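Local coordinates for periplasmic binding protein (Sulfurospirillum deleyianum, PDB 4PAG) that probably captures a solute for import as the binding component of an ABC transporter, and holds a histidine in its ligand pocket, at residues I14-H19 / P90-T95; Y35-T40 / E129-L134; N267-P272 / A281-S286. One frame throughout, in Å; residues are numbered along the deposited sequence.

Overall arrangement
The fold illustrates the two-lobed design of periplasmic binding proteins of the iron-siderophore and vitamin B12 family, in which a long helix, here 141-163, bridges the lobes. Contacts 1 and 2 lie in the lobe built on the parallel sheet 23-25, 92-96 and 116-119. Their segments alternate along the chain, their centres are about 13 Å apart, and they touch where I94 CG2 meets L134 CD2 at 4.0 Å. Contact 3 follows in sequence, its centre about 31 Å from that of contact 1 and about 20 Å from that of contact 2. It lies close to the bound histidine; contact 1 joins the loop after strand 13-15 to strand 92-96, and contact 2 packs helix 28-37 on helix 127-138.

Contact 1: I14-H19 / P90-T95; sequences IVLPEH and PDVIIT
P17 and D91 mark the closest approach of the two backbones, with 7.4 Å from P17 CA to D91 CA. The segment 14-19 leaves its strand after V15 and turns into a loop, whereas 90-95 runs from a loop into a strand, so a loop passes the residues that lead into a strand, and the two bury a modest 177 Å². The apolar part is a methyl contact: L16 CD2 lies 3.9 Å from V92 CG2, and the two side chains cross at about a right angle. V92 turns CG2 to this partner by setting it anti to its own backbone N, which leaves CG1 between N and the carbonyl carbon (chi1 67°). Beside this pair the P17 ring brings CG to within 4.5 Å of D91 CB, a loose brush at the exposed side of the contact. D91 has the most surface covered, and its OD2 is bonded to the chain just beyond H19, accepting hydrogen bonds from the backbone N atoms of T21 and R22, which fix the carboxylate close to the chain that follows H19. In the wider fold, 14-15 belongs to the antiparallel pair with strand 5-7, and R4 NH1 reaches the P17 carbonyl. V92 is flanked by I23 and L117, because strand 92-96 is the middle of three parallel strands, between 23-25 and 116-119.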
ATOM      1  N   ILE A  14      -3.501   5.617  27.582  1.00 31.10           N
ATOM      2  CA  ILE A  14      -2.993   4.375  28.171  1.00 32.00           C
ATOM      3  C   ILE A  14      -1.477   4.448  28.271  1.00 29.71           C
ATOM      4  O   ILE A  14      -0.837   5.153  27.494  1.00 29.20           O
ATOM      5  CB  ILE A  14      -3.405   3.125  27.359  1.00 35.35           C
ATOM      6  CG1 ILE A  14      -2.896   3.201  25.910  1.00 35.40           C
ATOM      7  CG2 ILE A  14      -4.920   2.966  27.374  1.00 38.97           C
ATOM      8  CD1 ILE A  14      -2.845   1.859  25.213  1.00 37.45           C
ATOM      9  N   VAL A  15      -0.910   3.722  29.229  1.00 30.71           N
ATOM     10  CA  VAL A  15       0.533   3.702  29.428  1.00 33.35           C
ATOM     11  C   VAL A  15       1.096   2.374  28.948  1.00 30.38           C
ATOM     12  O   VAL A  15       0.739   1.323  29.473  1.00 35.13           O
ATOM     13  CB  VAL A  15       0.899   3.904  30.913  1.00 33.79           C
ATOM     14  CG1 VAL A  15       2.407   3.816  31.113  1.00 36.75           C
ATOM     15  CG2 VAL A  15       0.375   5.246  31.402  1.00 35.82           C
ATOM     16  N   LEU A  16       1.971   2.426  27.946  1.00 28.28           N
ATOM     17  CA  LEU A  16       2.639   1.233  27.451  1.00 29.86           C
ATOM     18  C   LEU A  16       3.903   0.941  28.252  1.00 31.18           C
ATOM     19  O   LEU A  16       4.455   1.837  28.893  1.00 30.99           O
ATOM     20  CB  LEU A  16       3.023   1.402  25.978  1.00 28.79           C
ATOM     21  CG  LEU A  16       1.882   1.649  24.999  1.00 29.37           C
ATOM     22  CD1 LEU A  16       2.432   1.749  23.582  1.00 30.49           C
ATOM     23  CD2 LEU A  16       0.844   0.543  25.093  1.00 30.25           C
ATOM     24  N   PRO A  17       4.377  -0.317  28.202  1.00 28.59           N
ATOM     25  CA  PRO A  17       5.694  -0.656  28.734  1.00 31.86           C
ATOM     26  C   PRO A  17       6.815   0.154  28.088  1.00 32.46           C
ATOM     27  O   PRO A  17       6.689   0.603  26.933  1.00 28.01           O
ATOM     28  CB  PRO A  17       5.854  -2.134  28.371  1.00 34.94           C
ATOM     29  CG  PRO A  17       4.469  -2.645  28.215  1.00 34.46           C
ATOM     30  CD  PRO A  17       3.657  -1.501  27.703  1.00 29.69           C
ATOM     31  N   GLU A  18       7.901   0.323  28.835  1.00 31.48           N
ATOM     32  CA  GLU A  18       9.076   1.040  28.356  1.00 37.47           C
ATOM     33  C   GLU A  18       9.583   0.419  27.058  1.00 41.30           C
ATOM     34  O   GLU A  18       9.844   1.132  26.081  1.00 42.56           O
ATOM     35  CB  GLU A  18      10.176   1.018  29.423  1.00 40.73           C
ATOM     36  CG  GLU A  18      11.377   1.905  29.134  1.00 48.46           C
ATOM     37  CD  GLU A  18      11.021   3.380  29.016  1.00 50.11           C
ATOM     38  OE1 GLU A  18      10.085   3.842  29.702  1.00 51.16           O
ATOM     39  OE2 GLU A  18      11.689   4.082  28.234  1.00 55.25           O
ATOM     40  N   HIS A  19       9.699  -0.909  27.045  1.00 35.96           N
ATOM     41  CA  HIS A  19      10.185  -1.628  25.868  1.00 42.08           C
ATOM     42  C   HIS A  19       9.133  -2.567  25.295  1.00 38.34           C
ATOM     43  O   HIS A  19       8.666  -3.483  25.965  1.00 50.85           O
ATOM     44  CB  HIS A  19      11.451  -2.402  26.215  1.00 49.12           C
ATOM     45  CG  HIS A  19      12.589  -1.520  26.620  1.00 59.90           C
ATOM     46  ND1 HIS A  19      13.045  -1.440  27.919  1.00 67.84           N
ATOM     47  CD2 HIS A  19      13.344  -0.656  25.901  1.00 63.75           C
ATOM     48  CE1 HIS A  19      14.044  -0.576  27.978  1.00 70.81           C
ATOM     49  NE2 HIS A  19      14.245  -0.087  26.768  1.00 68.80           N
ATOM     50  N   PRO A  90       0.867  -9.901  22.611  1.00 28.74           N
ATOM     51  CA  PRO A  90       1.580  -8.713  22.162  1.00 27.03           C
ATOM     52  C   PRO A  90       1.483  -7.630  23.235  1.00 24.48           C
ATOM     53  O   PRO A  90       0.454  -7.536  23.903  1.00 27.43           O
ATOM     54  CB  PRO A  90       0.813  -8.302  20.907  1.00 26.46           C
ATOM     55  CG  PRO A  90      -0.572  -8.785  21.140  1.00 25.72           C
ATOM     56  CD  PRO A  90      -0.449 -10.042  21.963  1.00 27.70           C
ATOM     57  N   ASP A  91       2.544  -6.843  23.417  1.00 24.96           N
ATOM     58  CA  ASP A  91       2.501  -5.693  24.346  1.00 25.30           C
ATOM     59  C   ASP A  91       1.498  -4.638  23.875  1.00 25.27           C
ATOM     60  O   ASP A  91       0.881  -3.940  24.678  1.00 26.82           O
ATOM     61  CB  ASP A  91       3.883  -5.046  24.484  1.00 29.57           C
ATOM     62  CG  ASP A  91       4.936  -6.009  25.016  1.00 33.18           C
ATOM     63  OD1 ASP A  91       4.615  -6.792  25.928  1.00 41.83           O
ATOM     64  OD2 ASP A  91       6.087  -5.985  24.522  1.00 33.38           O
ATOM     65  N   VAL A  92       1.352  -4.515  22.561  1.00 23.69           N
ATOM     66  CA  VAL A  92       0.423  -3.554  21.982  1.00 20.81           C
ATOM     67  C   VAL A  92      -0.012  -4.045  20.598  1.00 19.47           C
ATOM     68  O   VAL A  92       0.720  -4.794  19.943  1.00 17.85           O
ATOM     69  CB  VAL A  92       1.060  -2.143  21.918  1.00 21.09           C
ATOM     70  CG1 VAL A  92       2.212  -2.107  20.923  1.00 21.73           C
ATOM     71  CG2 VAL A  92       0.022  -1.081  21.588  1.00 19.84           C
ATOM     72  N   ILE A  93      -1.218  -3.655  20.193  1.00 18.73           N
ATOM     73  CA  ILE A  93      -1.732  -3.922  18.851  1.00 19.21           C
ATOM     74  C   ILE A  93      -1.883  -2.576  18.146  1.00 18.14           C
ATOM     75  O   ILE A  93      -2.410  -1.628  18.716  1.00 18.20           O
ATOM     76  CB  ILE A  93      -3.099  -4.638  18.898  1.00 21.13           C
ATOM     77  CG1 ILE A  93      -2.953  -6.010  19.564  1.00 23.28           C
ATOM     78  CG2 ILE A  93      -3.688  -4.786  17.493  1.00 21.19           C
ATOM     79  CD1 ILE A  93      -4.270  -6.705  19.832  1.00 24.60           C
ATOM     80  N   ILE A  94      -1.387  -2.492  16.919  1.00 18.03           N
ATOM     81  CA  ILE A  94      -1.521  -1.303  16.112  1.00 17.46           C
ATOM     82  C   ILE A  94      -2.571  -1.596  15.049  1.00 17.43           C
ATOM     83  O   ILE A  94      -2.449  -2.573  14.315  1.00 19.08           O
ATOM     84  CB  ILE A  94      -0.194  -0.927  15.424  1.00 17.73           C
ATOM     85  CG1 ILE A  94       0.964  -0.845  16.433  1.00 19.95           C
ATOM     86  CG2 ILE A  94      -0.348   0.383  14.679  1.00 16.87           C
ATOM     87  CD1 ILE A  94       0.799   0.199  17.517  1.00 21.35           C
ATOM     88  N   THR A  95      -3.599  -0.756  14.971  1.00 17.10           N
ATOM     89  CA  THR A  95      -4.682  -0.968  14.016  1.00 17.07           C
ATOM     90  C   THR A  95      -4.767   0.098  12.929  1.00 18.12           C
ATOM     91  O   THR A  95      -4.174   1.179  13.027  1.00 18.52           O
ATOM     92  CB  THR A  95      -6.053  -1.085  14.711  1.00 17.54           C
ATOM     93  OG1 THR A  95      -6.518   0.206  15.115  1.00 18.70           O
ATOM     94  CG2 THR A  95      -5.970  -1.990  15.917  1.00 18.03           C
TER

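Contact 2: Y35-T40 / E129-L134; sequences YVIDDT and EVFRYL
I37 and F131 have the most surface buried here, and they meet with the aliphatic chain of the isoleucine at the edge of the phenyl ring. I37 CD1 stops 3.9 Å from F131 CD1, near the plane of the ring, and CG1 follows along the same edge. The isoleucine reaches this far because its chain is extended at chi2 (167°), which carries CD1 away from its own helix. The same methyl also lies 3.8 Å from L134 CB, the I37 and L134 side chains crossing at about a right angle, so the tip of I37 touches two residues one helical turn apart on 129-134. V36 adds CG2 at 4.0 Å from F131 CE1, also near the ring plane, and two consecutive residues thus line one edge of the phenylalanine. The contact is wholly apolar and buried. Polar groups do their work outside it: D38 OD1 accepts from T40 N in an Asx turn and from T40 OG1, while R132 NH1 and E129 OE2 form a salt bridge at 2.8 Å within the other helix. This is plain helix-helix packing in the lobe of the sheet 23-25, 92-96 and 116-119: helices 28-37 and 127-138 are joined further by M33, which V130, F131 and L134 all touch. F131 also packs on L147 of helix 141-163, and V130 and Y133 reach V119 of the sheet.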
ATOM      1  N   TYR A  35       7.299  -3.999   9.753  1.00 15.73           N
ATOM      2  CA  TYR A  35       8.433  -4.755   9.224  1.00 15.42           C
ATOM      3  C   TYR A  35       9.623  -3.843   8.908  1.00 14.81           C
ATOM      4  O   TYR A  35      10.742  -4.116   9.334  1.00 14.88           O
ATOM      5  CB  TYR A  35       8.074  -5.593   7.977  1.00 14.54           C
ATOM      6  CG  TYR A  35       9.333  -6.173   7.406  1.00 15.22           C
ATOM      7  CD1 TYR A  35       9.886  -7.336   7.931  1.00 15.04           C
ATOM      8  CD2 TYR A  35      10.044  -5.491   6.430  1.00 14.80           C
ATOM      9  CE1 TYR A  35      11.099  -7.821   7.469  1.00 16.61           C
ATOM     10  CE2 TYR A  35      11.251  -5.961   5.966  1.00 15.81           C
ATOM     11  CZ  TYR A  35      11.776  -7.126   6.480  1.00 17.40           C
ATOM     12  OH  TYR A  35      12.976  -7.588   5.995  1.00 17.32           O
ATOM     13  N   VAL A  36       9.386  -2.772   8.155  1.00 13.86           N
ATOM     14  CA  VAL A  36      10.490  -1.923   7.710  1.00 14.11           C
ATOM     15  C   VAL A  36      11.096  -1.093   8.847  1.00 15.18           C
ATOM     16  O   VAL A  36      12.233  -0.675   8.744  1.00 14.37           O
ATOM     17  CB  VAL A  36      10.134  -1.029   6.485  1.00 14.53           C
ATOM     18  CG1 VAL A  36       9.969  -1.889   5.237  1.00 14.62           C
ATOM     19  CG2 VAL A  36       8.903  -0.175   6.736  1.00 14.19           C
ATOM     20  N   ILE A  37      10.346  -0.864   9.929  1.00 16.34           N
ATOM     21  CA  ILE A  37      10.907  -0.223  11.118  1.00 16.33           C
ATOM     22  C   ILE A  37      11.759  -1.249  11.879  1.00 17.84           C
ATOM     23  O   ILE A  37      12.958  -1.042  12.082  1.00 19.63           O
ATOM     24  CB  ILE A  37       9.817   0.389  12.024  1.00 17.08           C
ATOM     25  CG1 ILE A  37       9.078   1.500  11.280  1.00 17.15           C
ATOM     26  CG2 ILE A  37      10.425   0.950  13.311  1.00 17.51           C
ATOM     27  CD1 ILE A  37       7.803   1.941  11.966  1.00 18.14           C
ATOM     28  N   ASP A  38      11.147  -2.359  12.278  1.00 16.77           N
ATOM     29  CA  ASP A  38      11.876  -3.451  12.935  1.00 19.09           C
ATOM     30  C   ASP A  38      10.972  -4.677  13.005  1.00 19.57           C
ATOM     31  O   ASP A  38       9.917  -4.634  13.632  1.00 18.63           O
ATOM     32  CB  ASP A  38      12.308  -3.030  14.349  1.00 20.37           C
ATOM     33  CG  ASP A  38      13.128  -4.088  15.063  1.00 23.54           C
ATOM     34  OD1 ASP A  38      13.629  -5.034  14.418  1.00 26.10           O
ATOM     35  OD2 ASP A  38      13.268  -3.975  16.294  1.00 27.93           O
ATOM     36  N   ASP A  39      11.380  -5.762  12.356  1.00 20.19           N
ATOM     37  CA  ASP A  39      10.576  -6.985  12.334  1.00 22.93           C
ATOM     38  C   ASP A  39      10.716  -7.819  13.607  1.00 21.73           C
ATOM     39  O   ASP A  39       9.870  -8.674  13.885  1.00 21.42           O
ATOM     40  CB  ASP A  39      10.920  -7.832  11.106  1.00 26.88           C
ATOM     41  CG  ASP A  39      12.344  -8.334  11.117  1.00 29.76           C
ATOM     42  OD1 ASP A  39      13.259  -7.515  11.356  1.00 33.77           O
ATOM     43  OD2 ASP A  39      12.546  -9.542  10.868  1.00 38.12           O
ATOM     44  N   THR A  40      11.762  -7.553  14.386  1.00 20.41           N
ATOM     45  CA  THR A  40      12.073  -8.357  15.567  1.00 21.69           C
ATOM     46  C   THR A  40      10.850  -8.603  16.469  1.00 18.68           C
ATOM     47  O   THR A  40      10.553  -9.748  16.783  1.00 21.85           O
ATOM     48  CB  THR A  40      13.235  -7.745  16.374  1.00 24.22           C
ATOM     49  OG1 THR A  40      14.336  -7.493  15.493  1.00 26.63           O
ATOM     50  CG2 THR A  40      13.688  -8.688  17.466  1.00 27.15           C
ATOM     51  N   GLU A 129       4.357  11.332   9.478  1.00 16.61           N
ATOM     52  CA  GLU A 129       3.952  11.431  10.879  1.00 19.52           C
ATOM     53  C   GLU A 129       3.599  10.072  11.503  1.00 16.92           C
ATOM     54  O   GLU A 129       3.892   9.837  12.673  1.00 14.62           O
ATOM     55  CB  GLU A 129       2.834  12.459  11.064  1.00 24.83           C
ATOM     56  CG  GLU A 129       3.363  13.887  11.109  1.00 31.58           C
ATOM     57  CD  GLU A 129       4.310  14.128  12.282  1.00 34.98           C
ATOM     58  OE1 GLU A 129       3.908  13.903  13.444  1.00 46.32           O
ATOM     59  OE2 GLU A 129       5.459  14.542  12.045  1.00 41.63           O
ATOM     60  N   VAL A 130       3.023   9.166  10.716  1.00 17.50           N
ATOM     61  CA  VAL A 130       2.705   7.827  11.207  1.00 16.33           C
ATOM     62  C   VAL A 130       3.988   7.045  11.501  1.00 15.63           C
ATOM     63  O   VAL A 130       4.091   6.384  12.533  1.00 13.65           O
ATOM     64  CB  VAL A 130       1.788   7.061  10.233  1.00 15.81           C
ATOM     65  CG1 VAL A 130       1.629   5.602  10.655  1.00 15.22           C
ATOM     66  CG2 VAL A 130       0.424   7.738  10.168  1.00 15.48           C
ATOM     67  N   PHE A 131       4.970   7.134  10.606  1.00 14.86           N
ATOM     68  CA  PHE A 131       6.277   6.538  10.870  1.00 15.28           C
ATOM     69  C   PHE A 131       6.907   7.077  12.164  1.00 15.73           C
ATOM     70  O   PHE A 131       7.345   6.297  13.013  1.00 15.51           O
ATOM     71  CB  PHE A 131       7.229   6.747   9.686  1.00 15.44           C
ATOM     72  CG  PHE A 131       7.145   5.670   8.648  1.00 16.48           C
ATOM     73  CD1 PHE A 131       7.560   4.383   8.944  1.00 17.71           C
ATOM     74  CD2 PHE A 131       6.678   5.945   7.366  1.00 18.33           C
ATOM     75  CE1 PHE A 131       7.505   3.379   7.992  1.00 19.02           C
ATOM     76  CE2 PHE A 131       6.611   4.944   6.412  1.00 19.69           C
ATOM     77  CZ  PHE A 131       7.030   3.662   6.721  1.00 19.62           C
ATOM     78  N   ARG A 132       6.938   8.395  12.327  1.00 16.23           N
ATOM     79  CA  ARG A 132       7.495   8.984  13.552  1.00 18.27           C
ATOM     80  C   ARG A 132       6.752   8.507  14.819  1.00 18.46           C
ATOM     81  O   ARG A 132       7.369   8.186  15.837  1.00 18.27           O
ATOM     82  CB  ARG A 132       7.475  10.511  13.468  1.00 20.80           C
ATOM     83  CG  ARG A 132       8.396  11.051  12.390  1.00 23.70           C
ATOM     84  CD  ARG A 132       8.530  12.563  12.415  1.00 27.60           C
ATOM     85  NE  ARG A 132       9.209  12.994  11.196  1.00 29.34           N
ATOM     86  CZ  ARG A 132       8.630  13.572  10.145  1.00 30.85           C
ATOM     87  NH1 ARG A 132       7.328  13.864  10.135  1.00 31.16           N
ATOM     88  NH2 ARG A 132       9.377  13.888   9.095  1.00 31.16           N
ATOM     89  N   TYR A 133       5.429   8.467  14.740  1.00 18.54           N
ATOM     90  CA  TYR A 133       4.585   7.993  15.830  1.00 18.64           C
ATOM     91  C   TYR A 133       4.939   6.559  16.196  1.00 18.49           C
ATOM     92  O   TYR A 133       5.169   6.254  17.362  1.00 18.08           O
ATOM     93  CB  TYR A 133       3.119   8.094  15.418  1.00 19.48           C
ATOM     94  CG  TYR A 133       2.123   7.620  16.449  1.00 20.75           C
ATOM     95  CD1 TYR A 133       1.790   8.418  17.533  1.00 24.77           C
ATOM     96  CD2 TYR A 133       1.495   6.378  16.328  1.00 21.15           C
ATOM     97  CE1 TYR A 133       0.865   7.996  18.472  1.00 20.45           C
ATOM     98  CE2 TYR A 133       0.568   5.948  17.269  1.00 20.29           C
ATOM     99  CZ  TYR A 133       0.255   6.763  18.333  1.00 22.44           C
ATOM    100  OH  TYR A 133      -0.667   6.363  19.279  1.00 29.44           O
ATOM    101  N   LEU A 134       5.008   5.680  15.198  1.00 18.90           N
ATOM    102  CA  LEU A 134       5.363   4.283  15.454  1.00 17.88           C
ATOM    103  C   LEU A 134       6.779   4.125  16.015  1.00 16.45           C
ATOM    104  O   LEU A 134       7.024   3.239  16.834  1.00 17.68           O
ATOM    105  CB  LEU A 134       5.161   3.429  14.199  1.00 17.61           C
ATOM    106  CG  LEU A 134       3.702   3.205  13.816  1.00 19.95           C
ATOM    107  CD1 LEU A 134       3.608   2.280  12.615  1.00 21.86           C
ATOM    108  CD2 LEU A 134       2.901   2.641  14.983  1.00 20.48           C
TER

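Contact 3: N267-P272 / A281-S286; sequences NWTDRP and AHWIAS
W268 and W283 form a T-shaped pair: the six-membered ring of W268 presents its edge to the five-membered ring of W283, with planes at 86° and centroids 5.2 Å apart. The touching edge is CE3-CZ3, with W268 CZ3 3.7 Å from W283 CG and W268 CE3 3.7 Å from W283 CB, so the contact centres on the root of the second indole. W283 offers this part of its ring because CG stands anti to the backbone N (chi1 173°). At the other end of W268, NE1 is hydrogen-bonded to Y305 OH, which probably helps to hold the ring's orientation. Exchanging W268 for an alanine removes both the ring edge and the NE1 donor and would probably leave the five-membered ring of W283 without its edge-on neighbour and Y305 without its indole mate. Next to the pair, T269 CG2 lies 3.7 Å from I284 CD1 and more loosely near the W283 ring.

Part of the loop's shape comes from its own bonds. N267 OD1 takes T269 N on a lone pair in the carbonyl plane, at 3.0 Å, and D270 N from above that plane, at 3.1 Å, which makes an Asx turn and an Asx motif. D270 and R271 are satisfied largely elsewhere, the aspartate by H191 and Y175, the arginine by salt bridges to E177 and E185. The W283 side chain is about 6 Å from the bound histidine, so the pair is near the ligand without lining its pocket. The loop follows strand 258-260; P272, after a cis peptide bond, packs on helix 28-37, while A281, H282 and A285 of helix 277-288 rest on L158 of helix 141-163.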
ATOM      1  N   ASN A 267       3.206  -5.088  -2.677  1.00 12.39           N
ATOM      2  CA  ASN A 267       2.578  -4.391  -3.805  1.00 12.28           C
ATOM      3  C   ASN A 267       2.824  -2.883  -3.741  1.00 13.34           C
ATOM      4  O   ASN A 267       2.694  -2.265  -2.674  1.00 13.98           O
ATOM      5  CB  ASN A 267       1.087  -4.681  -3.797  1.00 12.71           C
ATOM      6  CG  ASN A 267       0.423  -4.403  -5.131  1.00 12.65           C
ATOM      7  OD1 ASN A 267       0.213  -3.239  -5.518  1.00 11.11           O
ATOM      8  ND2 ASN A 267       0.062  -5.468  -5.835  1.00 12.24           N
ATOM      9  N   TRP A 268       3.184  -2.292  -4.882  1.00 14.42           N
ATOM     10  CA  TRP A 268       3.515  -0.875  -4.945  1.00 14.50           C
ATOM     11  C   TRP A 268       2.307   0.058  -4.806  1.00 13.61           C
ATOM     12  O   TRP A 268       2.497   1.223  -4.476  1.00 13.78           O
ATOM     13  CB  TRP A 268       4.277  -0.531  -6.242  1.00 15.33           C
ATOM     14  CG  TRP A 268       5.717  -0.957  -6.248  1.00 14.82           C
ATOM     15  CD1 TRP A 268       6.307  -1.893  -5.442  1.00 15.13           C
ATOM     16  CD2 TRP A 268       6.745  -0.484  -7.124  1.00 13.96           C
ATOM     17  NE1 TRP A 268       7.632  -2.011  -5.748  1.00 15.00           N
ATOM     18  CE2 TRP A 268       7.929  -1.165  -6.781  1.00 14.23           C
ATOM     19  CE3 TRP A 268       6.781   0.451  -8.165  1.00 13.62           C
ATOM     20  CZ2 TRP A 268       9.141  -0.935  -7.438  1.00 13.51           C
ATOM     21  CZ3 TRP A 268       7.984   0.671  -8.813  1.00 12.86           C
ATOM     22  CH2 TRP A 268       9.140  -0.020  -8.450  1.00 13.30           C
ATOM     23  N   THR A 269       1.086  -0.422  -5.047  1.00 13.35           N
ATOM     24  CA  THR A 269      -0.086   0.484  -5.034  1.00 14.95           C
ATOM     25  C   THR A 269      -1.327   0.057  -4.239  1.00 13.80           C
ATOM     26  O   THR A 269      -2.112   0.922  -3.849  1.00 15.26           O
ATOM     27  CB  THR A 269      -0.528   0.876  -6.472  1.00 15.22           C
ATOM     28  OG1 THR A 269      -1.219  -0.213  -7.098  1.00 16.17           O
ATOM     29  CG2 THR A 269       0.665   1.266  -7.320  1.00 16.83           C
ATOM     30  N   ASP A 270      -1.506  -1.237  -3.974  1.00 14.10           N
ATOM     31  CA  ASP A 270      -2.778  -1.739  -3.433  1.00 14.33           C
ATOM     32  C   ASP A 270      -2.662  -3.213  -2.996  1.00 14.74           C
ATOM     33  O   ASP A 270      -1.723  -3.901  -3.383  1.00 15.34           O
ATOM     34  CB  ASP A 270      -3.848  -1.598  -4.524  1.00 14.48           C
ATOM     35  CG  ASP A 270      -5.261  -1.755  -4.007  1.00 14.70           C
ATOM     36  OD1 ASP A 270      -5.488  -1.630  -2.783  1.00 15.88           O
ATOM     37  OD2 ASP A 270      -6.162  -1.988  -4.845  1.00 15.10           O
ATOM     38  N   ARG A 271      -3.602  -3.690  -2.178  1.00 13.02           N
ATOM     39  CA  ARG A 271      -3.701  -5.113  -1.852  1.00 14.79           C
ATOM     40  C   ARG A 271      -2.417  -5.620  -1.176  1.00 15.17           C
ATOM     41  O   ARG A 271      -1.866  -6.642  -1.569  1.00 15.72           O
ATOM     42  CB  ARG A 271      -4.004  -5.945  -3.122  1.00 15.85           C
ATOM     43  CG  ARG A 271      -5.106  -5.397  -4.013  1.00 15.77           C
ATOM     44  CD  ARG A 271      -6.462  -5.309  -3.316  1.00 17.21           C
ATOM     45  NE  ARG A 271      -7.411  -4.514  -4.094  1.00 18.73           N
ATOM     46  CZ  ARG A 271      -8.715  -4.395  -3.828  1.00 16.27           C
ATOM     47  NH1 ARG A 271      -9.274  -5.044  -2.813  1.00 15.18           N
ATOM     48  NH2 ARG A 271      -9.472  -3.626  -4.596  1.00 17.07           N
ATOM     49  N   PRO A 272      -1.955  -4.920  -0.124  1.00 13.72           N
ATOM     50  CA  PRO A 272      -2.599  -3.829   0.591  1.00 14.46           C
ATOM     51  C   PRO A 272      -2.183  -2.409   0.190  1.00 13.73           C
ATOM     52  O   PRO A 272      -1.096  -2.204  -0.354  1.00 11.57           O
ATOM     53  CB  PRO A 272      -2.108  -4.054   2.014  1.00 15.72           C
ATOM     54  CG  PRO A 272      -0.698  -4.526   1.808  1.00 16.62           C
ATOM     55  CD  PRO A 272      -0.716  -5.344   0.549  1.00 15.33           C
ATOM     56  N   ALA A 281       3.452   5.775  -6.043  1.00 13.17           N
ATOM     57  CA  ALA A 281       2.818   6.956  -6.641  1.00 13.24           C
ATOM     58  C   ALA A 281       3.768   7.663  -7.611  1.00 12.49           C
ATOM     59  O   ALA A 281       3.330   8.205  -8.627  1.00 13.52           O
ATOM     60  CB  ALA A 281       2.332   7.906  -5.568  1.00 12.36           C
ATOM     61  N   HIS A 282       5.064   7.640  -7.315  1.00 13.10           N
ATOM     62  CA  HIS A 282       6.061   8.150  -8.265  1.00 13.57           C
ATOM     63  C   HIS A 282       6.109   7.302  -9.530  1.00 14.56           C
ATOM     64  O   HIS A 282       6.139   7.834 -10.652  1.00 16.28           O
ATOM     65  CB  HIS A 282       7.451   8.236  -7.637  1.00 13.92           C
ATOM     66  CG  HIS A 282       7.691   9.510  -6.899  1.00 14.98           C
ATOM     67  ND1 HIS A 282       8.088  10.668  -7.531  1.00 15.60           N
ATOM     68  CD2 HIS A 282       7.569   9.818  -5.587  1.00 15.03           C
ATOM     69  CE1 HIS A 282       8.209  11.633  -6.639  1.00 16.77           C
ATOM     70  NE2 HIS A 282       7.898  11.143  -5.452  1.00 16.82           N
ATOM     71  N   TRP A 283       6.117   5.988  -9.352  1.00 14.04           N
ATOM     72  CA  TRP A 283       6.059   5.069 -10.490  1.00 14.63           C
ATOM     73  C   TRP A 283       4.832   5.352 -11.361  1.00 13.56           C
ATOM     74  O   TRP A 283       4.946   5.469 -12.594  1.00 13.24           O
ATOM     75  CB  TRP A 283       6.067   3.620 -10.007  1.00 14.44           C
ATOM     76  CG  TRP A 283       5.854   2.629 -11.102  1.00 15.63           C
ATOM     77  CD1 TRP A 283       6.778   2.208 -12.016  1.00 16.37           C
ATOM     78  CD2 TRP A 283       4.643   1.936 -11.407  1.00 14.25           C
ATOM     79  NE1 TRP A 283       6.219   1.293 -12.864  1.00 15.92           N
ATOM     80  CE2 TRP A 283       4.906   1.112 -12.521  1.00 14.56           C
ATOM     81  CE3 TRP A 283       3.359   1.933 -10.856  1.00 14.21           C
ATOM     82  CZ2 TRP A 283       3.940   0.284 -13.082  1.00 13.10           C
ATOM     83  CZ3 TRP A 283       2.393   1.121 -11.428  1.00 14.63           C
ATOM     84  CH2 TRP A 283       2.692   0.304 -12.528  1.00 13.57           C
ATOM     85  N   ILE A 284       3.667   5.480 -10.729  1.00 12.95           N
ATOM     86  CA  ILE A 284       2.443   5.870 -11.451  1.00 13.87           C
ATOM     87  C   ILE A 284       2.615   7.214 -12.194  1.00 13.84           C
ATOM     88  O   ILE A 284       2.249   7.330 -13.375  1.00 13.30           O
ATOM     89  CB  ILE A 284       1.210   5.958 -10.515  1.00 14.39           C
ATOM     90  CG1 ILE A 284       0.804   4.564 -10.021  1.00 15.08           C
ATOM     91  CG2 ILE A 284       0.027   6.581 -11.232  1.00 14.45           C
ATOM     92  CD1 ILE A 284      -0.116   4.602  -8.818  1.00 15.34           C
ATOM     93  N   ALA A 285       3.149   8.225 -11.511  1.00 14.41           N
ATOM     94  CA  ALA A 285       3.360   9.538 -12.141  1.00 14.95           C
ATOM     95  C   ALA A 285       4.246   9.442 -13.388  1.00 15.55           C
ATOM     96  O   ALA A 285       3.982  10.098 -14.411  1.00 16.46           O
ATOM     97  CB  ALA A 285       3.957  10.522 -11.143  1.00 15.40           C
ATOM     98  N   SER A 286       5.282   8.612 -13.302  1.00 13.90           N
ATOM     99  CA  SER A 286       6.201   8.383 -14.420  1.00 15.59           C
ATOM    100  C   SER A 286       5.481   7.777 -15.627  1.00 16.52           C
ATOM    101  O   SER A 286       5.852   8.042 -16.765  1.00 20.05           O
ATOM    102  CB  SER A 286       7.380   7.493 -14.005  1.00 17.50           C
ATOM    103  OG  SER A 286       7.022   6.114 -13.930  1.00 18.69           O
TER